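Local coordinates for protein aldehyde dehydrogenase 12 (Zea mays, PDB 6D97) that oxidises L-glutamate gamma-semialdehyde to glutamate with NAD+ as the electron acceptor, the last step of proline catabolism in plants, at residues Val333-Lys338 with Glu449-Ala454. Numbering follows the deposited sequence.
Sequences VLFMHK and ELVLEA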
ATOM      1  N   VAL A 333      20.826 -10.309 -28.025  1.00 31.14           N
ATOM      2  CA  VAL A 333      20.193 -10.616 -29.301  1.00 34.91           C
ATOM      3  C   VAL A 333      19.292  -9.449 -29.686  1.00 33.03           C
ATOM      4  O   VAL A 333      18.699  -8.791 -28.826  1.00 26.83           O
ATOM      5  CB  VAL A 333      19.418 -11.951 -29.246  1.00 31.64           C
ATOM      6  CG1 VAL A 333      18.323 -11.888 -28.214  1.00 31.99           C
ATOM      7  CG2 VAL A 333      18.854 -12.308 -30.621  1.00 27.84           C
ATOM      8  N   LEU A 334      19.211  -9.188 -30.991  1.00 29.16           N
ATOM      9  CA  LEU A 334      18.412  -8.101 -31.542  1.00 29.63           C
ATOM     10  C   LEU A 334      17.487  -8.671 -32.608  1.00 28.48           C
ATOM     11  O   LEU A 334      17.958  -9.168 -33.636  1.00 32.16           O
ATOM     12  CB  LEU A 334      19.313  -7.008 -32.131  1.00 28.30           C
ATOM     13  CG  LEU A 334      18.663  -5.745 -32.700  1.00 31.02           C
ATOM     14  CD1 LEU A 334      17.963  -4.978 -31.598  1.00 28.15           C
ATOM     15  CD2 LEU A 334      19.698  -4.862 -33.375  1.00 28.52           C
ATOM     16  N   PHE A 335      16.177  -8.613 -32.360  1.00 30.41           N
ATOM     17  CA  PHE A 335      15.161  -9.009 -33.335  1.00 30.50           C
ATOM     18  C   PHE A 335      14.750  -7.760 -34.110  1.00 30.65           C
ATOM     19  O   PHE A 335      13.989  -6.929 -33.607  1.00 30.02           O
ATOM     20  CB  PHE A 335      13.954  -9.650 -32.653  1.00 33.85           C
ATOM     21  CG  PHE A 335      14.278 -10.888 -31.858  1.00 40.94           C
ATOM     22  CD1 PHE A 335      14.276 -12.138 -32.457  1.00 42.15           C
ATOM     23  CD2 PHE A 335      14.554 -10.803 -30.502  1.00 31.96           C
ATOM     24  CE1 PHE A 335      14.564 -13.278 -31.725  1.00 34.12           C
ATOM     25  CE2 PHE A 335      14.838 -11.937 -29.764  1.00 35.57           C
ATOM     26  CZ  PHE A 335      14.843 -13.177 -30.375  1.00 30.37           C
ATOM     27  N   MET A 336      15.243  -7.630 -35.341  1.00 34.76           N
ATOM     28  CA  MET A 336      14.962  -6.465 -36.175  1.00 40.28           C
ATOM     29  C   MET A 336      13.727  -6.716 -37.034  1.00 36.68           C
ATOM     30  O   MET A 336      13.710  -7.647 -37.846  1.00 47.14           O
ATOM     31  CB  MET A 336      16.151  -6.138 -37.078  1.00 33.74           C
ATOM     32  CG  MET A 336      17.410  -5.671 -36.376  1.00 38.75           C
ATOM     33  SD  MET A 336      18.652  -5.235 -37.604  1.00 40.86           S
ATOM     34  CE  MET A 336      17.694  -4.108 -38.615  1.00 41.53           C
ATOM     35  N   HIS A 337      12.704  -5.877 -36.872  1.00 34.52           N
ATOM     36  CA  HIS A 337      11.591  -5.897 -37.811  1.00 35.44           C
ATOM     37  C   HIS A 337      12.089  -5.505 -39.196  1.00 38.40           C
ATOM     38  O   HIS A 337      12.954  -4.636 -39.338  1.00 34.62           O
ATOM     39  CB  HIS A 337      10.479  -4.947 -37.360  1.00 37.52           C
ATOM     40  CG  HIS A 337       9.183  -5.145 -38.088  1.00 41.80           C
ATOM     41  ND1 HIS A 337       9.022  -4.844 -39.423  1.00 42.31           N
ATOM     42  CD2 HIS A 337       7.985  -5.613 -37.663  1.00 41.29           C
ATOM     43  CE1 HIS A 337       7.784  -5.122 -39.792  1.00 43.06           C
ATOM     44  NE2 HIS A 337       7.134  -5.590 -38.742  1.00 42.00           N
ATOM     45  N   LYS A 338      11.538  -6.156 -40.225  1.00 47.25           N
ATOM     46  CA  LYS A 338      12.026  -5.957 -41.589  1.00 45.56           C
ATOM     47  C   LYS A 338      12.004  -4.490 -42.000  1.00 44.89           C
ATOM     48  O   LYS A 338      12.837  -4.058 -42.805  1.00 49.17           O
ATOM     49  CB  LYS A 338      11.193  -6.794 -42.564  1.00 46.80           C
ATOM     50  CG  LYS A 338      11.817  -6.972 -43.939  1.00 55.39           C
ATOM     51  CD  LYS A 338      10.940  -7.843 -44.830  1.00 56.44           C
ATOM     52  CE  LYS A 338      11.570  -8.057 -46.198  1.00 60.36           C
ATOM     53  NZ  LYS A 338      11.766  -6.778 -46.936  1.00 68.75           N
ATOM     54  N   GLU A 449       5.155 -14.109 -34.059  1.00 41.66           N
ATOM     55  CA  GLU A 449       4.990 -15.313 -33.249  1.00 39.43           C
ATOM     56  C   GLU A 449       6.305 -16.065 -33.105  1.00 31.73           C
ATOM     57  O   GLU A 449       6.619 -16.576 -32.023  1.00 34.79           O
ATOM     58  CB  GLU A 449       3.923 -16.217 -33.864  1.00 56.13           C
ATOM     59  CG  GLU A 449       2.559 -15.567 -33.969  1.00 63.80           C
ATOM     60  CD  GLU A 449       1.966 -15.245 -32.612  1.00 71.09           C
ATOM     61  OE1 GLU A 449       2.263 -15.981 -31.647  1.00 78.02           O
ATOM     62  OE2 GLU A 449       1.207 -14.255 -32.510  1.00 75.39           O
ATOM     63  N   LEU A 450       7.084 -16.147 -34.186  1.00 31.64           N
ATOM     64  CA  LEU A 450       8.382 -16.810 -34.118  1.00 36.83           C
ATOM     65  C   LEU A 450       9.302 -16.108 -33.131  1.00 41.43           C
ATOM     66  O   LEU A 450      10.033 -16.758 -32.375  1.00 40.00           O
ATOM     67  CB  LEU A 450       9.021 -16.849 -35.506  1.00 38.49           C
ATOM     68  CG  LEU A 450       8.218 -17.477 -36.646  1.00 44.46           C
ATOM     69  CD1 LEU A 450       9.053 -17.553 -37.919  1.00 33.35           C
ATOM     70  CD2 LEU A 450       7.712 -18.854 -36.257  1.00 40.09           C
ATOM     71  N   VAL A 451       9.277 -14.776 -33.126  1.00 42.09           N
ATOM     72  CA  VAL A 451      10.101 -14.017 -32.193  1.00 27.42           C
ATOM     73  C   VAL A 451       9.669 -14.298 -30.760  1.00 30.73           C
ATOM     74  O   VAL A 451      10.500 -14.529 -29.873  1.00 27.07           O
ATOM     75  CB  VAL A 451      10.032 -12.517 -32.519  1.00 27.59           C
ATOM     76  CG1 VAL A 451      10.724 -11.712 -31.439  1.00 27.95           C
ATOM     77  CG2 VAL A 451      10.658 -12.253 -33.873  1.00 28.06           C
ATOM     78  N   LEU A 452       8.358 -14.286 -30.513  1.00 29.95           N
ATOM     79  CA  LEU A 452       7.859 -14.547 -29.168  1.00 30.31           C
ATOM     80  C   LEU A 452       8.079 -15.997 -28.760  1.00 34.86           C
ATOM     81  O   LEU A 452       8.306 -16.277 -27.577  1.00 34.94           O
ATOM     82  CB  LEU A 452       6.377 -14.183 -29.077  1.00 27.57           C
ATOM     83  CG  LEU A 452       6.055 -12.704 -29.301  1.00 26.03           C
ATOM     84  CD1 LEU A 452       4.554 -12.473 -29.329  1.00 27.85           C
ATOM     85  CD2 LEU A 452       6.711 -11.855 -28.217  1.00 28.20           C
ATOM     86  N   GLU A 453       8.013 -16.931 -29.717  1.00 32.52           N
ATOM     87  CA  GLU A 453       8.363 -18.315 -29.411  1.00 34.86           C
ATOM     88  C   GLU A 453       9.811 -18.424 -28.958  1.00 39.30           C
ATOM     89  O   GLU A 453      10.117 -19.129 -27.990  1.00 44.98           O
ATOM     90  CB  GLU A 453       8.122 -19.211 -30.628  1.00 32.13           C
ATOM     91  CG  GLU A 453       8.591 -20.647 -30.417  1.00 44.30           C
ATOM     92  CD  GLU A 453       8.611 -21.468 -31.696  1.00 58.78           C
ATOM     93  OE1 GLU A 453       7.820 -21.171 -32.615  1.00 64.19           O
ATOM     94  OE2 GLU A 453       9.429 -22.410 -31.785  1.00 59.52           O
ATOM     95  N   ALA A 454      10.719 -17.723 -29.643  1.00 35.48           N
ATOM     96  CA  ALA A 454      12.125 -17.763 -29.258  1.00 31.27           C
ATOM     97  C   ALA A 454      12.332 -17.193 -27.861  1.00 33.36           C
ATOM     98  O   ALA A 454      13.129 -17.725 -27.080  1.00 42.49           O
ATOM     99  CB  ALA A 454      12.973 -17.005 -30.278  1.00 27.35           C
TER
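V451 lays its CG1 methyl over one face of the F335 ring. The methyl stands 3.9 Å from the ring centroid, 20° off the ring normal, a CH-pi contact drawn somewhat toward the CB end of the ring. CG and CD1 of F335 are its nearest neighbours, with V451 CG1 3.7 Å from F335 CG. Having CG1 anti to the backbone N (chi1 172°) sends this branch to the ring, while V451 CG2 comes within 3.9 Å of F335 CD1; a beta-branched residue can thus offer two methyls from a single short side chain. This is the tight part of the contact. V333 CG2 lies over the opposite face of the ring, 4.0 Å above its plane, so that the flat phenyl sits between two methyls. Strand 331-337 runs inside the mixed sheet of the catalytic domain of the aldehyde dehydrogenase fold, apart from the parallel Rossmann sheet that carries the NAD site, and helix 448-457 packs across one of its faces, an alpha/beta layer built from apolar side chains. F335 reaches toward the helix, whereas L334 and M336 turn to the other face of the sheet and meet helix 345-354. The backbone of F335 is hydrogen-bonded to K300 and L302 of the adjoining strand 298-302. One helical turn on from V451, A454 meets the far end of the ring more loosely and obliquely, its short side chain just reaching it with CB 4.3 Å from F335 CZ. An alanine in place of F335 would take away the whole ring, and V451 CG1 and A454 CB would probably lose their shared apolar partner, opening a gap between sheet and helix. The solvent side of the helix carries E449, which is exposed, and E453, which is partly exposed and forms a salt bridge with R457.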